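Local atomic coordinates of bifunctional cytochrome P450/NADPH--P450 reductase (Deinococcus aerius, PDB entry 7F3H), a protein that probably hydroxylates organic substrates at a haem iron, drawing electrons from NADPH through a reductase domain fused to its cytochrome P450 domain. Residues R105-L108 / P109-Q113; K117-F120 / G121-L124; L177-L180 / A181-M184. All coordinates share one frame; numbering follows the deposited sequence.

Overall arrangement
All three contacts are local, each joining consecutive turns of one piece of chain within the cytochrome P450 fold. Contacts 1 and 2 are direct neighbours: the first lies at the turn between helices 98-107 and 113-137, the second early in helix 113-137, and the Y119 hydroxyl of the second probably donates a hydrogen bond to A110 O of the first. Contact 3, on helix 175-190, stands apart, about 14 Å from contact 2 at the nearest atoms. It is the most buried, whereas the other two mix buried and exposed residues. Contact 1 is held by a turn bond and an aromatic edge, contact 2 by side-chain pairs on a kinked helix, contact 3 by regular helical bonds under an arginine.

Contact 1. Residues R105-L108 / P109-Q113; sequences RILL and PAFSQ
L107 and F111 meet where helix 98-107, which by its place in the P450 fold corresponds to the C helix, gives way to a tight turn leading into helix 113-137. The backbone bonds define that turn. F111 N donates to L108 O at 3.1 Å, and with P109 and A110 between them in helix-like conformations this makes a type I beta turn. The donor stands above the carbonyl plane, 64° out of it, although the N-H points fairly straight at the oxygen (156°). One residue earlier, A110 N makes a weak bond to L107 O (2.8 Å). P109 has no N-H to offer, and its CD instead packs against I106 O at 3.3 Å.

The apolar contact is carried by the aromatic ring. F111 CG lies beside its own backbone N (chi1 -78°), which swings the ring back toward the helix; its CE1 edge meets L107 CB in the ring plane at 4.0 Å, while CD1 comes to 3.4 Å from L107 O. The same ring packs edge-to-face with F264, and the F111 side chain comes within about 4 Å of the bound haem, nearest atoms, making this turn part of the wall round the cofactor. Back on the helix, R105 is held by a salt bridge from NH2 to D245.

Past the turn, the S112 hydroxyl folds back, and its OG donates to P109 O at 3.0 Å.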
ATOM      1  N   ARG A 105      10.555  -7.523  15.854  1.00 34.95           N
ATOM      2  CA  ARG A 105      10.681  -6.996  17.209  1.00 32.82           C
ATOM      3  C   ARG A 105      11.584  -5.769  17.254  1.00 32.86           C
ATOM      4  O   ARG A 105      11.344  -4.862  18.048  1.00 34.21           O
ATOM      5  CB  ARG A 105      11.168  -8.089  18.141  1.00 38.76           C
ATOM      6  CG  ARG A 105      10.141  -9.215  18.308  1.00 35.94           C
ATOM      7  CD  ARG A 105      10.661 -10.230  19.293  1.00 36.80           C
ATOM      8  NE  ARG A 105      11.874 -10.924  18.840  1.00 38.97           N
ATOM      9  CZ  ARG A 105      11.864 -12.073  18.166  1.00 39.53           C
ATOM     10  NH1 ARG A 105      10.703 -12.647  17.854  1.00 29.38           N
ATOM     11  NH2 ARG A 105      13.013 -12.655  17.812  1.00 38.38           N
ATOM     12  N   ILE A 106      12.618  -5.707  16.411  1.00 38.49           N
ATOM     13  CA  ILE A 106      13.475  -4.524  16.386  1.00 31.73           C
ATOM     14  C   ILE A 106      12.717  -3.311  15.836  1.00 32.82           C
ATOM     15  O   ILE A 106      12.778  -2.210  16.399  1.00 29.27           O
ATOM     16  CB  ILE A 106      14.761  -4.802  15.585  1.00 33.92           C
ATOM     17  CG1 ILE A 106      15.669  -5.778  16.355  1.00 41.02           C
ATOM     18  CG2 ILE A 106      15.491  -3.483  15.276  1.00 33.61           C
ATOM     19  CD1 ILE A 106      17.011  -6.034  15.697  1.00 33.53           C
ATOM     20  N   LEU A 107      11.988  -3.494  14.736  1.00 30.46           N
ATOM     21  CA  LEU A 107      11.446  -2.359  13.992  1.00 37.59           C
ATOM     22  C   LEU A 107      10.104  -1.835  14.518  1.00 33.81           C
ATOM     23  O   LEU A 107       9.881  -0.621  14.404  1.00 32.90           O
ATOM     24  CB  LEU A 107      11.317  -2.710  12.503  1.00 37.84           C
ATOM     25  CG  LEU A 107      12.648  -2.767  11.722  1.00 33.88           C
ATOM     26  CD1 LEU A 107      12.448  -3.288  10.303  1.00 29.16           C
ATOM     27  CD2 LEU A 107      13.415  -1.444  11.725  1.00 26.25           C
ATOM     28  N   LEU A 108       9.228  -2.674  15.133  1.00 33.01           N
ATOM     29  CA  LEU A 108       7.960  -2.169  15.685  1.00 29.27           C
ATOM     30  C   LEU A 108       8.071  -0.887  16.485  1.00 31.82           C
ATOM     31  O   LEU A 108       7.254   0.022  16.259  1.00 30.41           O
ATOM     32  CB  LEU A 108       7.214  -3.156  16.601  1.00 28.46           C
ATOM     33  CG  LEU A 108       6.244  -4.174  16.043  1.00 39.78           C
ATOM     34  CD1 LEU A 108       5.748  -5.124  17.124  1.00 36.37           C
ATOM     35  CD2 LEU A 108       5.054  -3.306  15.542  1.00 28.72           C
ATOM     36  N   PRO A 109       8.984  -0.749  17.444  1.00 32.85           N
ATOM     37  CA  PRO A 109       9.011   0.508  18.196  1.00 29.54           C
ATOM     38  C   PRO A 109       9.340   1.685  17.317  1.00 31.59           C
ATOM     39  O   PRO A 109       8.864   2.790  17.594  1.00 35.20           O
ATOM     40  CB  PRO A 109      10.131   0.257  19.223  1.00 29.19           C
ATOM     41  CG  PRO A 109      10.206  -1.218  19.344  1.00 28.99           C
ATOM     42  CD  PRO A 109       9.951  -1.730  17.973  1.00 31.53           C
ATOM     43  N   ALA A 110      10.069   1.466  16.215  1.00 28.45           N
ATOM     44  CA  ALA A 110      10.453   2.515  15.277  1.00 33.35           C
ATOM     45  C   ALA A 110       9.329   2.935  14.346  1.00 30.68           C
ATOM     46  O   ALA A 110       9.510   3.911  13.608  1.00 23.64           O
ATOM     47  CB  ALA A 110      11.646   2.071  14.413  1.00 29.52           C
ATOM     48  N   PHE A 111       8.218   2.179  14.319  1.00 30.63           N
ATOM     49  CA  PHE A 111       7.072   2.425  13.437  1.00 34.97           C
ATOM     50  C   PHE A 111       5.790   2.727  14.205  1.00 34.12           C
ATOM     51  O   PHE A 111       4.699   2.789  13.601  1.00 33.01           O
ATOM     52  CB  PHE A 111       6.842   1.220  12.519  1.00 33.16           C
ATOM     53  CG  PHE A 111       7.789   1.148  11.351  1.00 31.31           C
ATOM     54  CD1 PHE A 111       8.745   0.138  11.296  1.00 29.91           C
ATOM     55  CD2 PHE A 111       7.682   2.033  10.292  1.00 29.62           C
ATOM     56  CE1 PHE A 111       9.621   0.048  10.227  1.00 39.24           C
ATOM     57  CE2 PHE A 111       8.557   1.956   9.200  1.00 32.76           C
ATOM     58  CZ  PHE A 111       9.525   0.960   9.158  1.00 36.79           C
ATOM     59  N   SER A 112       5.881   2.856  15.522  1.00 32.76           N
ATOM     60  CA  SER A 112       4.732   3.165  16.350  1.00 30.83           C
ATOM     61  C   SER A 112       4.371   4.621  16.202  1.00 27.65           C
ATOM     62  O   SER A 112       5.171   5.434  15.740  1.00 30.87           O
ATOM     63  CB  SER A 112       5.033   2.888  17.818  1.00 35.91           C
ATOM     64  OG  SER A 112       6.086   3.729  18.281  1.00 38.39           O
ATOM     65  N   GLN A 113       3.152   4.952  16.638  1.00 35.12           N
ATOM     66  CA  GLN A 113       2.717   6.341  16.621  1.00 29.35           C
ATOM     67  C   GLN A 113       3.687   7.259  17.369  1.00 37.15           C
ATOM     68  O   GLN A 113       4.044   8.325  16.852  1.00 31.46           O
ATOM     69  CB  GLN A 113       1.299   6.450  17.176  1.00 28.82           C
ATOM     70  CG  GLN A 113       0.591   7.754  16.833  1.00 28.13           C
ATOM     71  CD  GLN A 113       0.505   8.019  15.330  1.00 32.43           C
ATOM     72  OE1 GLN A 113       0.045   7.181  14.543  1.00 33.64           O
ATOM     73  NE2 GLN A 113       0.959   9.194  14.928  1.00 30.47           N
TER

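Contact 2. Residues K117-F120 / G121-L124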
ATOM      1  N   LYS A 117       6.672  11.482  15.319  1.00 35.14           N
ATOM      2  CA  LYS A 117       7.220  12.826  15.480  1.00 36.80           C
ATOM      3  C   LYS A 117       8.672  12.878  15.004  1.00 37.34           C
ATOM      4  O   LYS A 117       9.068  13.812  14.291  1.00 31.91           O
ATOM      5  CB  LYS A 117       7.108  13.276  16.940  1.00 30.87           C
ATOM      6  CG  LYS A 117       7.103  14.795  17.080  1.00 45.72           C
ATOM      7  CD  LYS A 117       7.478  15.295  18.475  1.00 40.52           C
ATOM      8  CE  LYS A 117       8.052  16.709  18.375  1.00 38.67           C
ATOM      9  NZ  LYS A 117       7.867  17.441  19.645  1.00 51.98           N
ATOM     10  N   GLY A 118       9.450  11.827  15.304  1.00 32.15           N
ATOM     11  CA  GLY A 118      10.842  11.788  14.880  1.00 35.50           C
ATOM     12  C   GLY A 118      11.046  11.911  13.380  1.00 33.92           C
ATOM     13  O   GLY A 118      12.159  12.219  12.936  1.00 38.59           O
ATOM     14  N   TYR A 119      10.030  11.560  12.593  1.00 34.84           N
ATOM     15  CA  TYR A 119      10.084  11.555  11.141  1.00 34.40           C
ATOM     16  C   TYR A 119       9.439  12.780  10.512  1.00 34.89           C
ATOM     17  O   TYR A 119       9.641  13.018   9.314  1.00 35.64           O
ATOM     18  CB  TYR A 119       9.405  10.290  10.598  1.00 31.96           C
ATOM     19  CG  TYR A 119       9.969   8.991  11.141  1.00 26.73           C
ATOM     20  CD1 TYR A 119      11.324   8.750  11.140  1.00 31.44           C
ATOM     21  CD2 TYR A 119       9.141   8.020  11.655  1.00 27.58           C
ATOM     22  CE1 TYR A 119      11.844   7.566  11.623  1.00 29.41           C
ATOM     23  CE2 TYR A 119       9.649   6.824  12.147  1.00 28.57           C
ATOM     24  CZ  TYR A 119      10.999   6.602  12.135  1.00 29.54           C
ATOM     25  OH  TYR A 119      11.504   5.396  12.613  1.00 27.43           O
ATOM     26  N   PHE A 120       8.735  13.599  11.302  1.00 34.45           N
ATOM     27  CA  PHE A 120       7.889  14.644  10.733  1.00 31.21           C
ATOM     28  C   PHE A 120       8.670  15.598   9.842  1.00 33.20           C
ATOM     29  O   PHE A 120       8.276  15.861   8.690  1.00 30.16           O
ATOM     30  CB  PHE A 120       7.223  15.439  11.848  1.00 31.77           C
ATOM     31  CG  PHE A 120       6.393  16.568  11.342  1.00 25.46           C
ATOM     32  CD1 PHE A 120       5.160  16.314  10.769  1.00 27.72           C
ATOM     33  CD2 PHE A 120       6.842  17.863  11.422  1.00 21.83           C
ATOM     34  CE1 PHE A 120       4.367  17.343  10.280  1.00 31.76           C
ATOM     35  CE2 PHE A 120       6.062  18.915  10.934  1.00 31.14           C
ATOM     36  CZ  PHE A 120       4.819  18.650  10.354  1.00 32.82           C
ATOM     37  N   GLY A 121       9.759  16.159  10.385  1.00 34.54           N
ATOM     38  CA  GLY A 121      10.593  17.080   9.632  1.00 30.11           C
ATOM     39  C   GLY A 121      11.012  16.527   8.291  1.00 31.50           C
ATOM     40  O   GLY A 121      11.174  17.279   7.318  1.00 29.02           O
ATOM     41  N   GLN A 122      11.244  15.206   8.232  1.00 31.65           N
ATOM     42  CA  GLN A 122      11.615  14.574   6.968  1.00 31.95           C
ATOM     43  C   GLN A 122      10.416  14.498   6.030  1.00 30.47           C
ATOM     44  O   GLN A 122      10.492  14.932   4.874  1.00 34.65           O
ATOM     45  CB  GLN A 122      12.207  13.188   7.232  1.00 34.40           C
ATOM     46  CG  GLN A 122      13.357  13.213   8.247  1.00 37.33           C
ATOM     47  CD  GLN A 122      13.345  12.009   9.179  1.00 42.52           C
ATOM     48  OE1 GLN A 122      12.753  10.967   8.871  1.00 42.64           O
ATOM     49  NE2 GLN A 122      13.958  12.165  10.351  1.00 50.32           N
ATOM     50  N   MET A 123       9.275  14.015   6.526  1.00 33.55           N
ATOM     51  CA  MET A 123       8.068  14.028   5.707  1.00 29.72           C
ATOM     52  C   MET A 123       7.784  15.445   5.221  1.00 32.60           C
ATOM     53  O   MET A 123       7.505  15.679   4.031  1.00 36.45           O
ATOM     54  CB  MET A 123       6.882  13.475   6.493  1.00 32.44           C
ATOM     55  CG  MET A 123       7.098  12.078   7.075  1.00 29.75           C
ATOM     56  SD  MET A 123       5.691  11.693   8.163  1.00 31.64           S
ATOM     57  CE  MET A 123       5.621   9.905   8.099  1.00 36.04           C
ATOM     58  N   LEU A 124       7.878  16.416   6.133  1.00 28.28           N
ATOM     59  CA  LEU A 124       7.574  17.786   5.746  1.00 29.90           C
ATOM     60  C   LEU A 124       8.542  18.265   4.679  1.00 30.73           C
ATOM     61  O   LEU A 124       8.134  18.904   3.694  1.00 33.92           O
ATOM     62  CB  LEU A 124       7.595  18.698   6.973  1.00 31.16           C
ATOM     63  CG  LEU A 124       7.348  20.205   6.840  1.00 36.93           C
ATOM     64  CD1 LEU A 124       5.882  20.577   6.496  1.00 28.68           C
ATOM     65  CD2 LEU A 124       7.774  20.847   8.159  1.00 32.34           C
TER
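F120 and L124, one turn apart near the start of helix 113-137, form the apolar side of this helical contact. F120 CG points opposite its backbone N (chi1 177°), carrying the ring along the helix so that CE2 comes to 3.8 Å from L124 CD2. L124 CB lies over one face of the ring, displaced toward its rim. Beneath the pair, L124 N donates to F120 O over a short 2.6 Å, in a nearly straight bond.

Y119 and Q122 make the polar side. The Y119 carbonyl accepts two backbone donors: M123 N at 3.0 Å in the regular helical bond, and Q122 N more weakly. Just before this point the helix is kinked, since the N atoms of G118 and Y119 lack bonds to the preceding turn. The Q122 chain bends at chi2 (142°) and turns its amide back over that stretch. Its OE1 reaches the edge of the tyrosine ring, 3.5 Å from Y119 CD1 and near the ring plane, with the amide and ring planes 63° apart. NE2 lies 3.1 Å from G118 O, but the angle is too poor for a bond. The polar ends have partners outside this stretch: OE1 bonds to S159 OG, and Y119 OH to A110 O. Were Q122 an alanine, S159 OG would probably lose this partner and a gap would be likely to open beside the Y119 ring edge.

Helix 113-137, the D helix by its place in the P450 fold, thus presents different flanks to different neighbours: Y119, Q122 and M123 touch helix 144-161, M123 also meets helix 408-425, as does L124, and F120 packs on Y309 and V312 of helix 309-313.

Contact 3. Residues L177-L180 / A181-M184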
ATOM      1  N   LEU A 177      16.056   4.681  -8.583  1.00 31.90           N
ATOM      2  CA  LEU A 177      14.600   4.547  -8.631  1.00 30.70           C
ATOM      3  C   LEU A 177      14.114   4.028  -9.977  1.00 34.22           C
ATOM      4  O   LEU A 177      13.091   3.327 -10.035  1.00 32.72           O
ATOM      5  CB  LEU A 177      13.941   5.880  -8.282  1.00 30.89           C
ATOM      6  CG  LEU A 177      14.347   6.411  -6.893  1.00 29.52           C
ATOM      7  CD1 LEU A 177      13.788   7.788  -6.667  1.00 28.60           C
ATOM      8  CD2 LEU A 177      13.915   5.457  -5.784  1.00 26.10           C
ATOM      9  N   GLN A 178      14.836   4.326 -11.067  1.00 29.75           N
ATOM     10  CA  GLN A 178      14.481   3.733 -12.353  1.00 32.21           C
ATOM     11  C   GLN A 178      14.712   2.223 -12.333  1.00 33.84           C
ATOM     12  O   GLN A 178      13.888   1.448 -12.851  1.00 31.03           O
ATOM     13  CB  GLN A 178      15.287   4.384 -13.483  1.00 33.61           C
ATOM     14  CG  GLN A 178      14.781   5.766 -13.902  1.00 33.45           C
ATOM     15  CD  GLN A 178      15.785   6.546 -14.753  1.00 38.99           C
ATOM     16  OE1 GLN A 178      16.910   6.099 -14.990  1.00 43.55           O
ATOM     17  NE2 GLN A 178      15.378   7.722 -15.208  1.00 38.27           N
ATOM     18  N   ALA A 179      15.805   1.791 -11.696  1.00 28.55           N
ATOM     19  CA  ALA A 179      16.066   0.371 -11.515  1.00 32.28           C
ATOM     20  C   ALA A 179      14.977  -0.276 -10.654  1.00 35.04           C
ATOM     21  O   ALA A 179      14.474  -1.363 -10.982  1.00 32.47           O
ATOM     22  CB  ALA A 179      17.459   0.179 -10.895  1.00 29.94           C
ATOM     23  N   LEU A 180      14.602   0.376  -9.542  1.00 33.74           N
ATOM     24  CA  LEU A 180      13.468  -0.102  -8.736  1.00 33.80           C
ATOM     25  C   LEU A 180      12.214  -0.286  -9.586  1.00 33.08           C
ATOM     26  O   LEU A 180      11.551  -1.332  -9.523  1.00 31.99           O
ATOM     27  CB  LEU A 180      13.169   0.858  -7.579  1.00 31.69           C
ATOM     28  CG  LEU A 180      12.107   0.378  -6.582  1.00 31.30           C
ATOM     29  CD1 LEU A 180      12.571  -0.927  -5.925  1.00 26.01           C
ATOM     30  CD2 LEU A 180      11.828   1.425  -5.537  1.00 28.39           C
ATOM     31  N   ALA A 181      11.863   0.739 -10.373  1.00 27.00           N
ATOM     32  CA  ALA A 181      10.648   0.671 -11.182  1.00 36.67           C
ATOM     33  C   ALA A 181      10.708  -0.493 -12.175  1.00 31.52           C
ATOM     34  O   ALA A 181       9.772  -1.303 -12.260  1.00 30.18           O
ATOM     35  CB  ALA A 181      10.418   2.009 -11.907  1.00 17.58           C
ATOM     36  N   ARG A 182      11.813  -0.591 -12.919  1.00 28.15           N
ATOM     37  CA  ARG A 182      12.003  -1.677 -13.874  1.00 27.58           C
ATOM     38  C   ARG A 182      11.889  -3.033 -13.190  1.00 30.06           C
ATOM     39  O   ARG A 182      11.196  -3.930 -13.689  1.00 29.23           O
ATOM     40  CB  ARG A 182      13.371  -1.542 -14.549  1.00 26.50           C
ATOM     41  CG  ARG A 182      13.534  -0.386 -15.521  1.00 26.28           C
ATOM     42  CD  ARG A 182      14.821  -0.568 -16.377  1.00 24.62           C
ATOM     43  NE  ARG A 182      16.025  -0.561 -15.552  1.00 26.30           N
ATOM     44  CZ  ARG A 182      16.688   0.554 -15.232  1.00 33.47           C
ATOM     45  NH1 ARG A 182      16.267   1.734 -15.677  1.00 24.04           N
ATOM     46  NH2 ARG A 182      17.777   0.501 -14.471  1.00 34.41           N
ATOM     47  N   ALA A 183      12.597  -3.214 -12.060  1.00 29.18           N
ATOM     48  CA  ALA A 183      12.595  -4.506 -11.368  1.00 34.20           C
ATOM     49  C   ALA A 183      11.195  -4.867 -10.885  1.00 33.92           C
ATOM     50  O   ALA A 183      10.784  -6.028 -10.982  1.00 31.78           O
ATOM     51  CB  ALA A 183      13.606  -4.524 -10.209  1.00 25.69           C
ATOM     52  N   MET A 184      10.473  -3.897 -10.297  1.00 31.58           N
ATOM     53  CA  MET A 184       9.093  -4.135  -9.846  1.00 31.12           C
ATOM     54  C   MET A 184       8.200  -4.582 -11.003  1.00 32.60           C
ATOM     55  O   MET A 184       7.471  -5.592 -10.909  1.00 39.47           O
ATOM     56  CB  MET A 184       8.544  -2.872  -9.190  1.00 26.95           C
ATOM     57  CG  MET A 184       9.155  -2.605  -7.803  1.00 31.66           C
ATOM     58  SD  MET A 184       8.627  -3.876  -6.636  1.00 42.49           S
ATOM     59  CE  MET A 184       7.163  -3.054  -5.970  1.00 41.89           C
TER
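R182 folds its guanidinium back over the preceding turn of helix 175-190, laying one face on A179 CA and Q178 O. The bend comes at chi3 (-63°), which sets the flat group alongside the helix instead of pointing it straight outward. NH2 then lies 3.6 Å from A179 CB and NH1 equally close to Q178 CB, while the aliphatic CG packs 3.3 Å from Q178 O. The charge is met by D211, whose salt bridge to NH2 would help fix the rotation of the group.

The backbone beneath is regular alpha helix: R182 N donates to Q178 O at 2.9 Å and 173°, and A181, A183 and M184 repeat the same four-residue spacing. On another flank L180 and M184 line up one turn apart, with L180 CD1 4.2 Å from M184 CG.

By its place in the fold this is the F helix, which in P450s lies over the distal side of the haem pocket. L180 and M184 pack on helix 254-285, A179 and A183 face helix 199-227, and A183 and M184 also touch helix 80-86.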